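Local coordinates for hypothetical protein PH1109 (Pyrococcus horikoshii, PDB 2D59) that is of unknown function but belongs to the CoA-binding domain family, with a Rossmann-like fold built on a five-stranded parallel sheet, at residues E17-Y22 with R131-E136; V55-E60 with M91-Q96. One frame throughout, in Å; residues are numbered along the deposited sequence.

Contact 1 of 2, residues E17-Y22 with R131-E136; sequences EILTRY and RCMMRE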
ATOM      1  N   GLU A  17      14.025   5.105  -0.634  1.00 21.90           N
ATOM      2  CA  GLU A  17      14.107   5.333   0.809  1.00 24.42           C
ATOM      3  C   GLU A  17      12.843   4.816   1.500  1.00 24.80           C
ATOM      4  O   GLU A  17      12.910   4.183   2.553  1.00 19.46           O
ATOM      5  CB  GLU A  17      14.281   6.829   1.095  1.00 25.87           C
ATOM      6  CG  GLU A  17      14.151   7.209   2.562  1.00 27.45           C
ATOM      7  CD  GLU A  17      15.278   6.666   3.422  1.00 36.35           C
ATOM      8  OE1 GLU A  17      15.239   6.886   4.651  1.00 41.34           O
ATOM      9  OE2 GLU A  17      16.201   6.024   2.875  1.00 33.94           O
ATOM     10  N   ILE A  18      11.691   5.089   0.897  1.00 21.02           N
ATOM     11  CA  ILE A  18      10.416   4.641   1.445  1.00 22.34           C
ATOM     12  C   ILE A  18      10.377   3.121   1.528  1.00 22.38           C
ATOM     13  O   ILE A  18       9.914   2.552   2.519  1.00 21.11           O
ATOM     14  CB  ILE A  18       9.238   5.119   0.568  1.00 19.68           C
ATOM     15  CG1 ILE A  18       9.075   6.631   0.715  1.00 27.03           C
ATOM     16  CG2 ILE A  18       7.955   4.431   0.978  1.00 19.02           C
ATOM     17  CD1 ILE A  18       8.779   7.073   2.138  1.00 36.35           C
ATOM     18  N   LEU A  19      10.850   2.466   0.473  1.00 18.86           N
ATOM     19  CA  LEU A  19      10.866   1.008   0.409  1.00 16.73           C
ATOM     20  C   LEU A  19      11.897   0.416   1.362  1.00 21.17           C
ATOM     21  O   LEU A  19      11.816  -0.749   1.746  1.00 18.99           O
ATOM     22  CB  LEU A  19      11.183   0.553  -1.023  1.00 17.18           C
ATOM     23  CG  LEU A  19      10.132   0.818  -2.101  1.00 18.88           C
ATOM     24  CD1 LEU A  19      10.709   0.492  -3.473  1.00 19.38           C
ATOM     25  CD2 LEU A  19       8.900  -0.033  -1.832  1.00 18.39           C
ATOM     26  N   THR A  20      12.872   1.227   1.748  1.00 18.64           N
ATOM     27  CA  THR A  20      13.922   0.756   2.631  1.00 20.96           C
ATOM     28  C   THR A  20      13.601   0.961   4.107  1.00 23.94           C
ATOM     29  O   THR A  20      13.813   0.065   4.924  1.00 23.59           O
ATOM     30  CB  THR A  20      15.255   1.458   2.304  1.00 23.39           C
ATOM     31  OG1 THR A  20      15.619   1.173   0.947  1.00 24.64           O
ATOM     32  CG2 THR A  20      16.357   0.973   3.228  1.00 23.76           C
ATOM     33  N   ARG A  21      13.072   2.130   4.443  1.00 24.30           N
ATOM     34  CA  ARG A  21      12.762   2.442   5.833  1.00 24.96           C
ATOM     35  C   ARG A  21      11.455   1.885   6.383  1.00 26.40           C
ATOM     36  O   ARG A  21      11.367   1.573   7.568  1.00 26.64           O
ATOM     37  CB  ARG A  21      12.800   3.955   6.035  1.00 35.12           C
ATOM     38  CG  ARG A  21      14.162   4.566   5.740  1.00 43.51           C
ATOM     39  CD  ARG A  21      15.253   3.954   6.615  1.00 52.15           C
ATOM     40  NE  ARG A  21      16.569   4.540   6.366  1.00 54.47           N
ATOM     41  CZ  ARG A  21      17.223   4.462   5.210  1.00 59.27           C
ATOM     42  NH1 ARG A  21      16.686   3.819   4.182  1.00 62.54           N
ATOM     43  NH2 ARG A  21      18.417   5.025   5.082  1.00 59.89           N
ATOM     44  N   TYR A  22      10.443   1.750   5.532  1.00 23.73           N
ATOM     45  CA  TYR A  22       9.155   1.238   5.983  1.00 22.00           C
ATOM     46  C   TYR A  22       8.912  -0.200   5.532  1.00 26.06           C
ATOM     47  O   TYR A  22       8.776  -0.480   4.339  1.00 25.25           O
ATOM     48  CB  TYR A  22       8.031   2.147   5.482  1.00 24.22           C
ATOM     49  CG  TYR A  22       8.190   3.587   5.919  1.00 30.55           C
ATOM     50  CD1 TYR A  22       8.223   3.926   7.273  1.00 31.29           C
ATOM     51  CD2 TYR A  22       8.319   4.611   4.980  1.00 26.64           C
ATOM     52  CE1 TYR A  22       8.382   5.250   7.682  1.00 33.35           C
ATOM     53  CE2 TYR A  22       8.478   5.938   5.379  1.00 34.56           C
ATOM     54  CZ  TYR A  22       8.509   6.249   6.729  1.00 36.05           C
ATOM     55  OH  TYR A  22       8.668   7.557   7.127  1.00 35.02           O
ATOM     56  N   ARG A 131       2.101   4.109  -8.996  1.00 15.16           N
ATOM     57  CA  ARG A 131       3.322   3.318  -9.035  1.00 15.33           C
ATOM     58  C   ARG A 131       2.927   1.998  -8.381  1.00 15.90           C
ATOM     59  O   ARG A 131       1.904   1.923  -7.700  1.00 18.07           O
ATOM     60  CB  ARG A 131       4.445   3.945  -8.196  1.00 16.59           C
ATOM     61  CG  ARG A 131       4.860   5.357  -8.563  1.00 18.54           C
ATOM     62  CD  ARG A 131       6.113   5.707  -7.766  1.00 17.74           C
ATOM     63  NE  ARG A 131       6.441   7.129  -7.786  1.00 21.60           N
ATOM     64  CZ  ARG A 131       7.520   7.642  -8.369  1.00 20.46           C
ATOM     65  NH1 ARG A 131       8.382   6.850  -8.993  1.00 24.75           N
ATOM     66  NH2 ARG A 131       7.744   8.947  -8.313  1.00 23.39           N
ATOM     67  N   CYS A 132       3.731   0.966  -8.586  1.00 14.26           N
ATOM     68  CA  CYS A 132       3.471  -0.333  -7.987  1.00 14.52           C
ATOM     69  C   CYS A 132       4.623  -0.652  -7.042  1.00 15.01           C
ATOM     70  O   CYS A 132       5.786  -0.527  -7.423  1.00 17.84           O
ATOM     71  CB  CYS A 132       3.378  -1.405  -9.071  1.00 17.33           C
ATOM     72  SG  CYS A 132       3.261  -3.082  -8.420  1.00 18.96           S
ATOM     73  N   MET A 133       4.316  -1.058  -5.812  1.00 16.29           N
ATOM     74  CA  MET A 133       5.376  -1.367  -4.853  1.00 14.37           C
ATOM     75  C   MET A 133       6.349  -2.418  -5.374  1.00 14.37           C
ATOM     76  O   MET A 133       7.553  -2.321  -5.142  1.00 17.45           O
ATOM     77  CB  MET A 133       4.789  -1.815  -3.511  1.00 18.72           C
ATOM     78  CG  MET A 133       4.165  -0.678  -2.705  1.00 16.73           C
ATOM     79  SD  MET A 133       3.948  -1.099  -0.954  1.00 19.17           S
ATOM     80  CE  MET A 133       5.640  -0.818  -0.330  1.00 16.28           C
ATOM     81  N   MET A 134       5.834  -3.418  -6.080  1.00 15.91           N
ATOM     82  CA  MET A 134       6.688  -4.461  -6.628  1.00 18.96           C
ATOM     83  C   MET A 134       7.557  -3.936  -7.765  1.00 17.99           C
ATOM     84  O   MET A 134       8.768  -4.174  -7.792  1.00 21.32           O
ATOM     85  CB  MET A 134       5.846  -5.627  -7.145  1.00 17.82           C
ATOM     86  CG  MET A 134       6.666  -6.665  -7.876  1.00 16.29           C
ATOM     87  SD  MET A 134       5.674  -8.082  -8.365  1.00 21.48           S
ATOM     88  CE  MET A 134       4.869  -7.441  -9.807  1.00 25.49           C
ATOM     89  N   ARG A 135       6.931  -3.238  -8.710  1.00 15.90           N
ATOM     90  CA  ARG A 135       7.650  -2.684  -9.847  1.00 19.46           C
ATOM     91  C   ARG A 135       8.765  -1.755  -9.378  1.00 19.44           C
ATOM     92  O   ARG A 135       9.897  -1.835  -9.862  1.00 19.75           O
ATOM     93  CB  ARG A 135       6.695  -1.906 -10.753  1.00 22.45           C
ATOM     94  CG  ARG A 135       7.258  -1.646 -12.143  1.00 33.02           C
ATOM     95  CD  ARG A 135       6.518  -2.468 -13.191  1.00 48.74           C
ATOM     96  NE  ARG A 135       5.248  -1.852 -13.569  1.00 53.81           N
ATOM     97  CZ  ARG A 135       4.313  -2.452 -14.299  1.00 59.45           C
ATOM     98  NH1 ARG A 135       3.193  -1.810 -14.601  1.00 60.71           N
ATOM     99  NH2 ARG A 135       4.489  -3.700 -14.716  1.00 61.14           N
ATOM    100  N   GLU A 136       8.437  -0.869  -8.443  1.00 16.81           N
ATOM    101  CA  GLU A 136       9.420   0.075  -7.916  1.00 16.56           C
ATOM    102  C   GLU A 136      10.547  -0.655  -7.195  1.00 17.63           C
ATOM    103  O   GLU A 136      11.725  -0.321  -7.357  1.00 18.12           O
ATOM    104  CB  GLU A 136       8.745   1.067  -6.961  1.00 15.58           C
ATOM    105  CG  GLU A 136       7.776   2.032  -7.625  1.00 20.87           C
ATOM    106  CD  GLU A 136       8.412   2.801  -8.767  1.00 22.58           C
ATOM    107  OE1 GLU A 136       8.350   2.322  -9.916  1.00 23.94           O
ATOM    108  OE2 GLU A 136       8.984   3.881  -8.510  1.00 22.98           O
TER
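The last turn of helix 12-21 meets the first turn of helix 133-141 with the two backbones well apart, Leu19 CA and Met133 CA being the nearest pair at 8.0 Å, so side chains have to bridge the gap. Leu19 does nearly all of it from its side. Its CG lies beside the backbone N and anti to the carbonyl carbon (chi1 -68°), which points the fork at the other helix and gives each methyl its own partner. CD2 packs on the terminal methyl of Met133, CE, at 3.7 Å, the leucine and methionine chains lying alongside and running opposite ways. Met133 reaches this spot through a bend at its last torsion (chi3 80°), which swings CE round. The other methyl, Leu19 CD1, rests one helical turn further along, on the main chain and CB of Glu136: CD1 to Glu136 C is 3.9 Å, and the leucine end lies across the start of the glutamate chain.

Beyond CB, Glu136 bends at chi2 and carries its carboxylate off the interface. There OE2 forms a salt bridge with NH1 of Arg131 at 3.1 Å, met from 42° above the carboxylate plane, while OE1 makes a second with Arg139; Arg131 in turn bridges to Asp8 through NH2. The helix start is marked by Cys132 at the N-cap, whose SG accepts a weak bond from Arg135 N at 3.7 Å. Trp106 of strand 104-107 touches both Met133 and Glu136, while His137 and Leu141, further along helix 133-141, also touch Leu19.

The join between the helices is thus apolar and buried, methyl against methyl and methyl against helix backbone. Glu136 lends it its carbonyl carbon and CB, not its carboxylate, whose charge is probably balanced by Arg131 and Arg139.

Contact 2 of 2, residues V55-E60 with M91-Q96; sequences VNPKYE and MEYVEQ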
ATOM      1  N   VAL A  55      -5.635  -6.377   4.115  1.00 19.33           N
ATOM      2  CA  VAL A  55      -6.904  -5.794   4.525  1.00 22.00           C
ATOM      3  C   VAL A  55      -7.962  -5.981   3.444  1.00 24.57           C
ATOM      4  O   VAL A  55      -7.786  -5.552   2.306  1.00 23.28           O
ATOM      5  CB  VAL A  55      -6.777  -4.280   4.803  1.00 20.37           C
ATOM      6  CG1 VAL A  55      -8.155  -3.697   5.107  1.00 21.31           C
ATOM      7  CG2 VAL A  55      -5.825  -4.035   5.957  1.00 22.84           C
ATOM      8  N   ASN A  56      -9.060  -6.633   3.813  1.00 24.93           N
ATOM      9  CA  ASN A  56     -10.176  -6.868   2.905  1.00 26.46           C
ATOM     10  C   ASN A  56     -11.295  -7.551   3.683  1.00 29.73           C
ATOM     11  O   ASN A  56     -11.158  -8.698   4.100  1.00 25.73           O
ATOM     12  CB  ASN A  56      -9.763  -7.762   1.731  1.00 24.40           C
ATOM     13  CG  ASN A  56     -10.783  -7.742   0.603  1.00 29.91           C
ATOM     14  OD1 ASN A  56     -11.992  -7.750   0.842  1.00 30.64           O
ATOM     15  ND2 ASN A  56     -10.299  -7.723  -0.635  1.00 26.47           N
ATOM     16  N   PRO A  57     -12.415  -6.846   3.899  1.00 31.06           N
ATOM     17  CA  PRO A  57     -13.558  -7.396   4.635  1.00 35.05           C
ATOM     18  C   PRO A  57     -14.087  -8.714   4.066  1.00 34.96           C
ATOM     19  O   PRO A  57     -14.773  -9.463   4.761  1.00 33.65           O
ATOM     20  CB  PRO A  57     -14.592  -6.277   4.538  1.00 35.25           C
ATOM     21  CG  PRO A  57     -13.744  -5.049   4.534  1.00 38.74           C
ATOM     22  CD  PRO A  57     -12.645  -5.429   3.564  1.00 34.67           C
ATOM     23  N   LYS A  58     -13.763  -8.994   2.807  1.00 33.51           N
ATOM     24  CA  LYS A  58     -14.227 -10.212   2.149  1.00 33.28           C
ATOM     25  C   LYS A  58     -13.390 -11.457   2.428  1.00 35.15           C
ATOM     26  O   LYS A  58     -13.810 -12.570   2.109  1.00 34.47           O
ATOM     27  CB  LYS A  58     -14.300  -9.993   0.635  1.00 39.62           C
ATOM     28  CG  LYS A  58     -15.335  -8.965   0.204  1.00 46.55           C
ATOM     29  CD  LYS A  58     -15.320  -8.766  -1.305  1.00 50.25           C
ATOM     30  CE  LYS A  58     -16.436  -7.832  -1.753  1.00 54.31           C
ATOM     31  NZ  LYS A  58     -16.351  -6.493  -1.105  1.00 53.62           N
ATOM     32  N   TYR A  59     -12.212 -11.281   3.018  1.00 28.42           N
ATOM     33  CA  TYR A  59     -11.347 -12.421   3.302  1.00 28.62           C
ATOM     34  C   TYR A  59     -10.827 -12.432   4.731  1.00 24.54           C
ATOM     35  O   TYR A  59     -10.647 -11.384   5.351  1.00 29.53           O
ATOM     36  CB  TYR A  59     -10.170 -12.441   2.320  1.00 22.49           C
ATOM     37  CG  TYR A  59     -10.605 -12.380   0.874  1.00 30.07           C
ATOM     38  CD1 TYR A  59     -10.384 -11.238   0.106  1.00 27.50           C
ATOM     39  CD2 TYR A  59     -11.278 -13.450   0.285  1.00 26.12           C
ATOM     40  CE1 TYR A  59     -10.825 -11.162  -1.212  1.00 28.28           C
ATOM     41  CE2 TYR A  59     -11.724 -13.384  -1.030  1.00 24.69           C
ATOM     42  CZ  TYR A  59     -11.495 -12.236  -1.773  1.00 29.49           C
ATOM     43  OH  TYR A  59     -11.945 -12.164  -3.068  1.00 30.40           O
ATOM     44  N   GLU A  60     -10.584 -13.630   5.252  1.00 27.64           N
ATOM     45  CA  GLU A  60     -10.091 -13.781   6.613  1.00 27.61           C
ATOM     46  C   GLU A  60      -8.607 -14.145   6.607  1.00 26.11           C
ATOM     47  O   GLU A  60      -7.914 -13.985   7.612  1.00 28.44           O
ATOM     48  CB  GLU A  60     -10.899 -14.864   7.338  1.00 36.60           C
ATOM     49  CG  GLU A  60     -10.723 -14.868   8.843  1.00 43.37           C
ATOM     50  CD  GLU A  60     -11.670 -15.828   9.539  1.00 50.61           C
ATOM     51  OE1 GLU A  60     -11.687 -15.836  10.788  1.00 54.68           O
ATOM     52  OE2 GLU A  60     -12.395 -16.571   8.842  1.00 47.88           O
ATOM     53  N   MET A  91     -10.966   6.801  -0.093  1.00 27.51           N
ATOM     54  CA  MET A  91     -11.211   7.783   0.957  1.00 30.05           C
ATOM     55  C   MET A  91     -11.385   7.110   2.315  1.00 27.10           C
ATOM     56  O   MET A  91     -10.751   7.496   3.294  1.00 27.49           O
ATOM     57  CB  MET A  91     -12.454   8.615   0.633  1.00 33.84           C
ATOM     58  CG  MET A  91     -12.799   9.646   1.699  1.00 31.76           C
ATOM     59  SD  MET A  91     -11.455  10.808   2.034  1.00 37.89           S
ATOM     60  CE  MET A  91     -11.857  12.129   0.886  1.00 32.19           C
ATOM     61  N   GLU A  92     -12.240   6.096   2.368  1.00 30.52           N
ATOM     62  CA  GLU A  92     -12.485   5.385   3.616  1.00 32.75           C
ATOM     63  C   GLU A  92     -11.184   4.837   4.201  1.00 33.01           C
ATOM     64  O   GLU A  92     -10.931   4.965   5.396  1.00 28.20           O
ATOM     65  CB  GLU A  92     -13.484   4.244   3.386  1.00 36.40           C
ATOM     66  CG  GLU A  92     -12.968   3.128   2.497  1.00 50.27           C
ATOM     67  CD  GLU A  92     -14.046   2.134   2.113  1.00 54.92           C
ATOM     68  OE1 GLU A  92     -14.700   1.576   3.022  1.00 59.06           O
ATOM     69  OE2 GLU A  92     -14.238   1.911   0.899  1.00 53.26           O
ATOM     70  N   TYR A  93     -10.352   4.240   3.353  1.00 31.48           N
ATOM     71  CA  TYR A  93      -9.090   3.676   3.809  1.00 28.81           C
ATOM     72  C   TYR A  93      -8.042   4.726   4.154  1.00 30.04           C
ATOM     73  O   TYR A  93      -7.159   4.478   4.975  1.00 29.78           O
ATOM     74  CB  TYR A  93      -8.551   2.692   2.768  1.00 27.80           C
ATOM     75  CG  TYR A  93      -9.395   1.444   2.675  1.00 26.07           C
ATOM     76  CD1 TYR A  93     -10.188   1.194   1.558  1.00 24.26           C
ATOM     77  CD2 TYR A  93      -9.440   0.536   3.732  1.00 30.69           C
ATOM     78  CE1 TYR A  93     -11.007   0.067   1.496  1.00 26.15           C
ATOM     79  CE2 TYR A  93     -10.253  -0.587   3.682  1.00 27.32           C
ATOM     80  CZ  TYR A  93     -11.035  -0.816   2.563  1.00 28.65           C
ATOM     81  OH  TYR A  93     -11.848  -1.924   2.512  1.00 33.86           O
ATOM     82  N   VAL A  94      -8.131   5.896   3.529  1.00 28.69           N
ATOM     83  CA  VAL A  94      -7.190   6.967   3.828  1.00 30.71           C
ATOM     84  C   VAL A  94      -7.500   7.472   5.233  1.00 30.47           C
ATOM     85  O   VAL A  94      -6.596   7.722   6.027  1.00 30.56           O
ATOM     86  CB  VAL A  94      -7.319   8.139   2.830  1.00 32.59           C
ATOM     87  CG1 VAL A  94      -6.526   9.341   3.328  1.00 33.58           C
ATOM     88  CG2 VAL A  94      -6.806   7.710   1.469  1.00 35.77           C
ATOM     89  N   GLU A  95      -8.787   7.619   5.530  1.00 33.07           N
ATOM     90  CA  GLU A  95      -9.222   8.073   6.842  1.00 36.52           C
ATOM     91  C   GLU A  95      -8.730   7.085   7.894  1.00 35.86           C
ATOM     92  O   GLU A  95      -8.326   7.476   8.990  1.00 36.29           O
ATOM     93  CB  GLU A  95     -10.749   8.184   6.876  1.00 37.39           C
ATOM     94  CG  GLU A  95     -11.291   9.270   5.955  1.00 40.61           C
ATOM     95  CD  GLU A  95     -12.807   9.301   5.894  1.00 43.61           C
ATOM     96  OE1 GLU A  95     -13.354  10.222   5.252  1.00 43.89           O
ATOM     97  OE2 GLU A  95     -13.452   8.409   6.483  1.00 46.46           O
ATOM     98  N   GLN A  96      -8.759   5.801   7.546  1.00 34.06           N
ATOM     99  CA  GLN A  96      -8.291   4.751   8.443  1.00 32.61           C
ATOM    100  C   GLN A  96      -6.785   4.879   8.627  1.00 33.49           C
ATOM    101  O   GLN A  96      -6.278   4.818   9.745  1.00 34.39           O
ATOM    102  CB  GLN A  96      -8.615   3.373   7.864  1.00 32.43           C
ATOM    103  CG  GLN A  96     -10.054   2.928   8.048  1.00 33.48           C
ATOM    104  CD  GLN A  96     -10.337   1.614   7.355  1.00 32.40           C
ATOM    105  OE1 GLN A  96      -9.465   0.748   7.263  1.00 35.67           O
ATOM    106  NE2 GLN A  96     -11.563   1.449   6.872  1.00 35.23           N
TER
HETATM  107  O   HOH W   1     -10.633  -4.086   1.029  1.00 38.78           O
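Tyr93 reaches out from helix 87-100 and meets the end of strand 51-55 and the turn after it with the far end of its ring. Its CE2 lies 4.0 Å from Val55 CG1, with the methyl oblique to the ring. Val55 puts CG1 there by holding it opposite its backbone N (chi1 175°), and the valine and tyrosine side chains lie alongside, heading opposite ways. Further out, the phenol oxygen touches the proline ring that follows: Tyr93 OH stands 3.7 Å from Pro57 CD. This second touch is a van der Waals one, and Pro57 itself is exposed.

The polar link between the segments goes through a water. It sits 2.9 Å from Tyr93 OH and donates a weak, long bond to Val55 O at 3.4 Å, so the same hydroxyl that leans on proline is tied, loosely, to the main chain at the strand's end.

Pro57 sits inside a type I turn running from Asn56 to Tyr59, closed by Tyr59 N on Asn56 O at 3.0 Å. Asn56 also forms an Asx turn, its OD1 accepting from Lys58 N at 2.9 Å, with the donor tilted 24° from the carbonyl plane. ND2 of the same side chain holds Ala30 O, anchoring the turn to the loop after strand 24-28.

Around this, Val55 pairs through its backbone with Leu27 and Gly29, and Val28 of strand 24-28 touches both Val55 and Tyr93. On another side of helix 87-100, Val94 packs against Ala116 and Ala120 of helix 114-122, leaving Tyr93 to span from the helix to the edge strand 51-55.

From the N terminus, helix 12-21 supplies the first half of contact 1 and the chain then enters the parallel sheet at strand 24-28. It passes through helix 37-47 and strand 51-55 to the turn that opens contact 2, returns to the sheet at strand 80-83, and closes that shorter loop on helix 87-100. Strand 104-107, helix 114-122 and strand 126-129 follow before helix 133-141 returns to helix 12-21 and completes contact 1. Contact 2 is therefore nested within the longer loop of contact 1. Their centres lie about 21 Å apart, on opposite sides of the chain's centre: one joins the first and last helices, the other ties an edge strand to helix 87-100.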